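Local coordinates for D-aminoacid aminotransferase-like PLP-dependent enzyme (Haemophilus somnus, PDB 3CEB), which probably acts as a pyridoxal-phosphate-dependent 4-amino-4-deoxychorismate lyase, with the fold of D-amino-acid aminotransferase-like enzymes, at residues Pro92-Ile98 / Ile125-Gly129; Asn138-Asn144 / Tyr182-Ile188. One frame throughout, in Å; residues are numbered along the deposited sequence.

Both contacts pair strands, but in different sheets: interaction 1 joins parallel strands 90-94 and 122-127, whereas interaction 2 joins antiparallel strands 138-143 and 185-188. Their centres are about 18 Å apart and their nearest atoms about 5 Å. Strand 122-127 relates the two, since its M124 touches L139, F141 and I185 of interaction 2. Both are partly buried. In interaction 1, V93, I125, I126 and I98 are buried, while the exposed D96 and Q128 are joined through a carboxylate, a carbonyl and an amide; interaction 2 keeps N138, L139 and I188 buried, while a salt-bridge network of R142, E183, E184 and R186 runs from the outer end to the middle of the pair. Helix 108-114 packs on the former, helix 158-165 on the latter.

Interaction 1. Residues Pro92-Ile98 / Ile125-Gly129; sequences PVFCDHI and IIRQG. With SO4 (sulfate ion), chain E.
D96 O lies over one face of the R127 guanidinium, with Q128 NE2 on that same face, offset toward the rim, and I98 O stands at its edge, near the plane, where R127 NE makes a weak hydrogen bond of 3.4 Å (143° at the hydrogen). The F94 ring meets I126 obliquely, CD1 to CB 3.7 Å, the two side chains pointing the same way. F176 meets the F94 ring edge-to-face and also touches I126. The Q128 amide meets D96 O in plane: NE2 donates at 3.0 Å, each group lying in the other's plane. The D96 carboxylate is approached differently, since Q128 N comes from above its plane to OD1 at 2.9 Å. Having CG beside its own backbone N (chi1 -73°), D96 brings that oxygen to the turn.

I126 N to V93 O (2.8 Å) and C95 N to I126 O (3.0 Å) bond the strands in parallel. With helix 108-114 in the connection they form a beta-alpha-beta crossover, which also contains K103, the lysine carrying pyridoxal phosphate. L110 of that helix touches I98 and I125, and L113 touches V93. Beyond R127 the chain reverses into strand 130-131; the positive phi values of Q128 and G129 fit a type I' turn. On the other segment, a sulfate, probably from the crystallisation liquor, accepts D96 N at O2 (2.8 Å) and H97 N at O1 (3.0 Å).

Interaction 2. Residues Asn138-Asn144 / Tyr182-Ile188; sequences NLIFRQN and YEEIRLI
E184 OE2 is gripped side-on by two nitrogens of R186, NE at 2.8 Å and NH2 at 3.1 Å, both from the same face of the carboxylate, while E184 OE1 reaches across the strands to R142 NE at 3.0 Å. This last bond is nearly straight (168°) and lies in the guanidinium plane. With OE2 on R186 and OE1 on R142, the carboxylate bridges two arginines and probably offsets their mutual repulsion. The backbone beneath is an antiparallel pair at the edge of a mixed sheet: N138 with I188 and I140 with R186 are hydrogen-bonded pairs, L139 with L187 and F141 with I185 non-hydrogen-bonded ones. Farther out, the R142 backbone faces two residues, its O accepting from E183 N and its N donating to E184 O; with E183 psi near -11°, this fits a classic beta bulge.

A bend at chi3 (59°) turns the R142 guanidinium along the strand end, E183 CB over one face and E184 OE1 at the edge. E183 OE2 lies 3.3 Å from R142 NH1 but well out of the plane, a purely electrostatic bridge. I140 CG2 meets I188 CD1 at 3.8 Å, their side chains crossing at about a right angle; N138, on this same face, gives ND2 to L155 O. The opposite face carries L139, F141, I185 and L187 and packs partly on M124. There F141 CE2 touches I185 CG2 at 3.7 Å, and F141 CB makes a CH-pi contact over the Y182 ring, 4.0 Å from its centroid.

Interaction 1. Residues Pro92-Ile98 / Ile125-Gly129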
loop_
_atom_site.group_PDB
_atom_site.type_symbol
_atom_site.label_atom_id
_atom_site.label_comp_id
_atom_site.label_asym_id
_atom_site.label_seq_id
_atom_site.Cartn_x
_atom_site.Cartn_y
_atom_site.Cartn_z
ATOM N N PRO A 92 8.826 -1.493 16.357
ATOM C CA PRO A 92 9.093 -2.803 15.767
ATOM C C PRO A 92 8.157 -3.847 16.377
ATOM O O PRO A 92 8.014 -3.902 17.592
ATOM C CB PRO A 92 10.565 -3.079 16.137
ATOM C CG PRO A 92 11.086 -1.851 16.736
ATOM C CD PRO A 92 9.959 -0.988 17.146
ATOM N N VAL A 93 7.495 -4.625 15.526
ATOM C CA VAL A 93 6.588 -5.663 15.993
ATOM C C VAL A 93 7.046 -6.984 15.360
ATOM O O VAL A 93 7.289 -7.070 14.166
ATOM C CB VAL A 93 5.095 -5.288 15.670
ATOM C CG1 VAL A 93 4.159 -6.395 16.070
ATOM C CG2 VAL A 93 4.713 -4.045 16.402
ATOM N N PHE A 94 7.194 -8.011 16.178
ATOM C CA PHE A 94 7.741 -9.283 15.706
ATOM C C PHE A 94 6.649 -10.265 15.373
ATOM O O PHE A 94 5.858 -10.670 16.213
ATOM C CB PHE A 94 8.733 -9.848 16.744
ATOM C CG PHE A 94 9.902 -8.967 16.942
ATOM C CD1 PHE A 94 11.003 -9.078 16.123
ATOM C CD2 PHE A 94 9.859 -7.942 17.867
ATOM C CE1 PHE A 94 12.065 -8.209 16.260
ATOM C CE2 PHE A 94 10.907 -7.083 18.021
ATOM C CZ PHE A 94 12.016 -7.205 17.212
ATOM N N CYS A 95 6.601 -10.632 14.114
ATOM C CA CYS A 95 5.608 -11.559 13.649
ATOM C C CYS A 95 6.097 -12.391 12.465
ATOM O O CYS A 95 6.176 -11.921 11.339
ATOM C CB CYS A 95 4.387 -10.771 13.268
ATOM S SG CYS A 95 3.052 -11.792 12.673
ATOM N N ASP A 96 6.382 -13.650 12.737
ATOM C CA ASP A 96 6.998 -14.557 11.760
ATOM C C ASP A 96 6.018 -15.286 10.850
ATOM O O ASP A 96 6.418 -15.947 9.898
ATOM C CB ASP A 96 7.802 -15.626 12.489
ATOM C CG ASP A 96 9.071 -15.094 13.079
ATOM O OD1 ASP A 96 9.484 -13.984 12.717
ATOM O OD2 ASP A 96 9.693 -15.815 13.886
ATOM N N HIS A 97 4.742 -15.207 11.172
ATOM C CA HIS A 97 3.752 -15.919 10.387
ATOM C C HIS A 97 2.635 -15.013 10.032
ATOM O O HIS A 97 1.668 -14.914 10.785
ATOM C CB HIS A 97 3.188 -17.089 11.170
ATOM C CG HIS A 97 4.192 -18.158 11.432
ATOM N ND1 HIS A 97 5.057 -18.608 10.453
ATOM C CD2 HIS A 97 4.473 -18.866 12.555
ATOM C CE1 HIS A 97 5.836 -19.545 10.968
ATOM N NE2 HIS A 97 5.496 -19.727 12.237
ATOM N N ILE A 98 2.798 -14.341 8.900
ATOM C CA ILE A 98 1.825 -13.410 8.385
ATOM C C ILE A 98 1.972 -13.385 6.873
ATOM O O ILE A 98 3.076 -13.239 6.383
ATOM C CB ILE A 98 2.024 -11.999 8.994
ATOM C CG1 ILE A 98 1.119 -10.972 8.296
ATOM C CG2 ILE A 98 3.461 -11.563 8.871
ATOM C CD1 ILE A 98 1.110 -9.580 8.932
ATOM N N ILE A 125 6.900 -4.208 10.845
ATOM C CA ILE A 125 6.781 -5.651 11.008
ATOM C C ILE A 125 8.071 -6.387 10.650
ATOM O O ILE A 125 8.539 -6.372 9.495
ATOM C CB ILE A 125 5.620 -6.199 10.177
ATOM C CG1 ILE A 125 4.291 -5.547 10.616
ATOM C CG2 ILE A 125 5.540 -7.712 10.338
ATOM C CD1 ILE A 125 3.181 -5.690 9.645
ATOM N N ILE A 126 8.621 -7.038 11.663
ATOM C CA ILE A 126 9.803 -7.840 11.532
ATOM C C ILE A 126 9.372 -9.285 11.407
ATOM O O ILE A 126 8.885 -9.894 12.368
ATOM C CB ILE A 126 10.709 -7.680 12.757
ATOM C CG1 ILE A 126 10.925 -6.188 13.012
ATOM C CG2 ILE A 126 12.018 -8.410 12.546
ATOM C CD1 ILE A 126 11.391 -5.475 11.775
ATOM N N ARG A 127 9.581 -9.826 10.211
ATOM C CA ARG A 127 9.193 -11.180 9.875
ATOM C C ARG A 127 10.412 -11.976 9.453
ATOM O O ARG A 127 11.057 -11.668 8.443
ATOM C CB ARG A 127 8.184 -11.136 8.725
ATOM C CG ARG A 127 7.690 -12.488 8.214
ATOM C CD ARG A 127 6.932 -12.369 6.900
ATOM N NE ARG A 127 6.490 -13.674 6.448
ATOM C CZ ARG A 127 7.247 -14.537 5.774
ATOM N NH1 ARG A 127 8.472 -14.214 5.434
ATOM N NH2 ARG A 127 6.781 -15.719 5.420
ATOM N N GLN A 128 10.709 -13.010 10.236
ATOM C CA GLN A 128 11.780 -13.929 9.910
ATOM C C GLN A 128 13.061 -13.154 9.701
ATOM O O GLN A 128 13.753 -13.346 8.716
ATOM C CB GLN A 128 11.399 -14.745 8.669
ATOM C CG GLN A 128 10.420 -15.867 9.044
ATOM C CD GLN A 128 9.812 -16.634 7.858
ATOM O OE1 GLN A 128 10.506 -17.004 6.910
ATOM N NE2 GLN A 128 8.502 -16.891 7.934
ATOM N N GLY A 129 13.302 -12.228 10.629
ATOM C CA GLY A 129 14.550 -11.458 10.755
ATOM C C GLY A 129 14.618 -10.219 9.875
ATOM O O GLY A 129 15.563 -9.417 9.946
HETATM S S SO4 E . 4.603 -15.395 15.221
HETATM O O1 SO4 E . 3.866 -15.019 14.014
HETATM O O2 SO4 E . 5.869 -14.657 15.339
HETATM O O3 SO4 E . 4.887 -16.838 15.084
HETATM O O4 SO4 E . 3.784 -15.055 16.389
#

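Interaction 2. Residues Asn138-Asn144 / Tyr182-Ile188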
loop_
_atom_site.group_PDB
_atom_site.type_symbol
_atom_site.label_atom_id
_atom_site.label_comp_id
_atom_site.label_asym_id
_atom_site.label_seq_id
_atom_site.Cartn_x
_atom_site.Cartn_y
_atom_site.Cartn_z
ATOM N N ASN A 138 4.303 0.352 2.775
ATOM C CA ASN A 138 5.660 -0.105 2.780
ATOM C C ASN A 138 6.548 0.899 3.556
ATOM O O ASN A 138 6.115 1.982 3.940
ATOM C CB ASN A 138 6.185 -0.301 1.346
ATOM C CG ASN A 138 5.417 -1.356 0.577
ATOM O OD1 ASN A 138 4.789 -1.055 -0.447
ATOM N ND2 ASN A 138 5.444 -2.598 1.063
ATOM N N LEU A 139 7.822 0.546 3.730
ATOM C CA LEU A 139 8.750 1.412 4.444
ATOM C C LEU A 139 10.000 1.752 3.631
ATOM O O LEU A 139 10.444 0.979 2.781
ATOM C CB LEU A 139 9.116 0.792 5.800
ATOM C CG LEU A 139 8.008 0.620 6.839
ATOM C CD1 LEU A 139 8.498 -0.316 7.904
ATOM C CD2 LEU A 139 7.472 1.932 7.444
ATOM N N ILE A 140 10.516 2.958 3.896
ATOM C CA ILE A 140 11.729 3.468 3.271
ATOM C C ILE A 140 12.640 4.016 4.360
ATOM O O ILE A 140 12.191 4.528 5.377
ATOM C CB ILE A 140 11.454 4.531 2.160
ATOM C CG1 ILE A 140 10.787 5.796 2.709
ATOM C CG2 ILE A 140 10.580 3.951 1.072
ATOM C CD1 ILE A 140 10.678 6.944 1.669
ATOM N N PHE A 141 13.929 3.883 4.129
ATOM C CA PHE A 141 14.935 4.194 5.120
ATOM C C PHE A 141 16.007 5.041 4.495
ATOM O O PHE A 141 16.480 4.750 3.419
ATOM C CB PHE A 141 15.525 2.882 5.623
ATOM C CG PHE A 141 14.500 1.975 6.265
ATOM C CD1 PHE A 141 13.781 1.071 5.515
ATOM C CD2 PHE A 141 14.230 2.056 7.630
ATOM C CE1 PHE A 141 12.798 0.265 6.114
ATOM C CE2 PHE A 141 13.272 1.247 8.240
ATOM C CZ PHE A 141 12.541 0.360 7.477
ATOM N N ARG A 142 16.394 6.110 5.159
ATOM C CA ARG A 142 17.342 7.025 4.547
ATOM C C ARG A 142 18.769 6.647 4.857
ATOM O O ARG A 142 19.109 6.367 5.966
ATOM C CB ARG A 142 17.050 8.474 4.951
ATOM C CG ARG A 142 17.768 9.490 4.080
ATOM C CD ARG A 142 17.291 10.935 4.344
ATOM N NE ARG A 142 17.482 11.381 5.738
ATOM C CZ ARG A 142 18.660 11.695 6.291
ATOM N NH1 ARG A 142 19.797 11.590 5.585
ATOM N NH2 ARG A 142 18.713 12.097 7.565
ATOM N N GLN A 143 19.591 6.620 3.830
ATOM C CA GLN A 143 21.007 6.361 3.994
ATOM C C GLN A 143 21.758 7.237 3.038
ATOM O O GLN A 143 21.530 7.222 1.829
ATOM C CB GLN A 143 21.336 4.912 3.712
ATOM C CG GLN A 143 22.698 4.542 4.160
ATOM C CD GLN A 143 22.936 3.078 4.042
ATOM O OE1 GLN A 143 22.964 2.557 2.935
ATOM N NE2 GLN A 143 23.091 2.385 5.177
ATOM N N ASN A 144 22.664 8.018 3.579
ATOM C CA ASN A 144 23.308 9.018 2.759
ATOM C C ASN A 144 22.228 9.961 2.267
ATOM O O ASN A 144 21.490 10.594 3.058
ATOM C CB ASN A 144 23.984 8.353 1.563
ATOM C CG ASN A 144 25.354 7.802 1.923
ATOM O OD1 ASN A 144 25.657 7.613 3.111
ATOM N ND2 ASN A 144 26.205 7.577 0.909
ATOM N N TYR A 182 20.728 3.012 9.243
ATOM C CA TYR A 182 19.830 4.037 8.646
ATOM C C TYR A 182 19.564 5.286 9.537
ATOM O O TYR A 182 19.700 5.243 10.750
ATOM C CB TYR A 182 18.539 3.379 8.147
ATOM C CG TYR A 182 18.843 2.332 7.113
ATOM C CD1 TYR A 182 19.128 2.693 5.813
ATOM C CD2 TYR A 182 18.892 0.987 7.432
ATOM C CE1 TYR A 182 19.450 1.755 4.860
ATOM C CE2 TYR A 182 19.213 0.025 6.472
ATOM C CZ TYR A 182 19.492 0.430 5.195
ATOM O OH TYR A 182 19.799 -0.466 4.222
ATOM N N GLU A 183 19.197 6.394 8.902
ATOM C CA GLU A 183 19.109 7.684 9.554
ATOM C C GLU A 183 17.716 8.201 9.795
ATOM O O GLU A 183 17.531 9.161 10.524
ATOM C CB GLU A 183 19.810 8.699 8.673
ATOM C CG GLU A 183 21.254 8.331 8.352
ATOM C CD GLU A 183 21.922 9.353 7.490
ATOM O OE1 GLU A 183 22.407 10.375 8.012
ATOM O OE2 GLU A 183 21.957 9.130 6.274
ATOM N N GLU A 184 16.734 7.545 9.203
ATOM C CA GLU A 184 15.373 8.037 9.210
ATOM C C GLU A 184 14.486 7.001 8.573
ATOM O O GLU A 184 14.936 6.307 7.675
ATOM C CB GLU A 184 15.298 9.324 8.395
ATOM C CG GLU A 184 13.940 9.998 8.432
ATOM C CD GLU A 184 13.840 11.266 7.583
ATOM O OE1 GLU A 184 14.858 11.825 7.161
ATOM O OE2 GLU A 184 12.706 11.717 7.337
ATOM N N ILE A 185 13.246 6.905 9.051
ATOM C CA ILE A 185 12.259 5.943 8.574
ATOM C C ILE A 185 11.000 6.658 8.136
ATOM O O ILE A 185 10.548 7.590 8.799
ATOM C CB ILE A 185 11.788 4.960 9.703
ATOM C CG1 ILE A 185 12.986 4.369 10.469
ATOM C CG2 ILE A 185 10.865 3.855 9.119
ATOM C CD1 ILE A 185 12.608 3.334 11.482
ATOM N N ARG A 186 10.412 6.230 7.030
ATOM C CA ARG A 186 9.141 6.796 6.611
ATOM C C ARG A 186 8.258 5.769 5.972
ATOM O O ARG A 186 8.723 4.699 5.568
ATOM C CB ARG A 186 9.319 7.937 5.620
ATOM C CG ARG A 186 9.750 9.212 6.261
ATOM C CD ARG A 186 9.606 10.331 5.267
ATOM N NE ARG A 186 10.658 11.336 5.421
ATOM C CZ ARG A 186 10.833 12.373 4.595
ATOM N NH1 ARG A 186 9.999 12.531 3.564
ATOM N NH2 ARG A 186 11.837 13.243 4.800
ATOM N N LEU A 187 6.976 6.068 5.905
ATOM C CA LEU A 187 6.072 5.239 5.184
ATOM C C LEU A 187 5.720 5.683 3.782
ATOM O O LEU A 187 5.703 6.823 3.482
ATOM C CB LEU A 187 4.876 4.847 6.034
ATOM C CG LEU A 187 3.640 5.685 6.256
ATOM C CD1 LEU A 187 2.917 5.979 5.030
ATOM C CD2 LEU A 187 2.803 4.925 7.143
ATOM N N ILE A 188 5.483 4.745 2.910
ATOM C CA ILE A 188 4.961 5.078 1.579
ATOM C C ILE A 188 3.732 4.197 1.264
ATOM O O ILE A 188 3.679 3.012 1.613
ATOM C CB ILE A 188 6.000 4.883 0.436
ATOM C CG1 ILE A 188 6.551 3.463 0.456
ATOM C CG2 ILE A 188 7.115 5.906 0.461
ATOM C CD1 ILE A 188 7.381 3.157 -0.829
#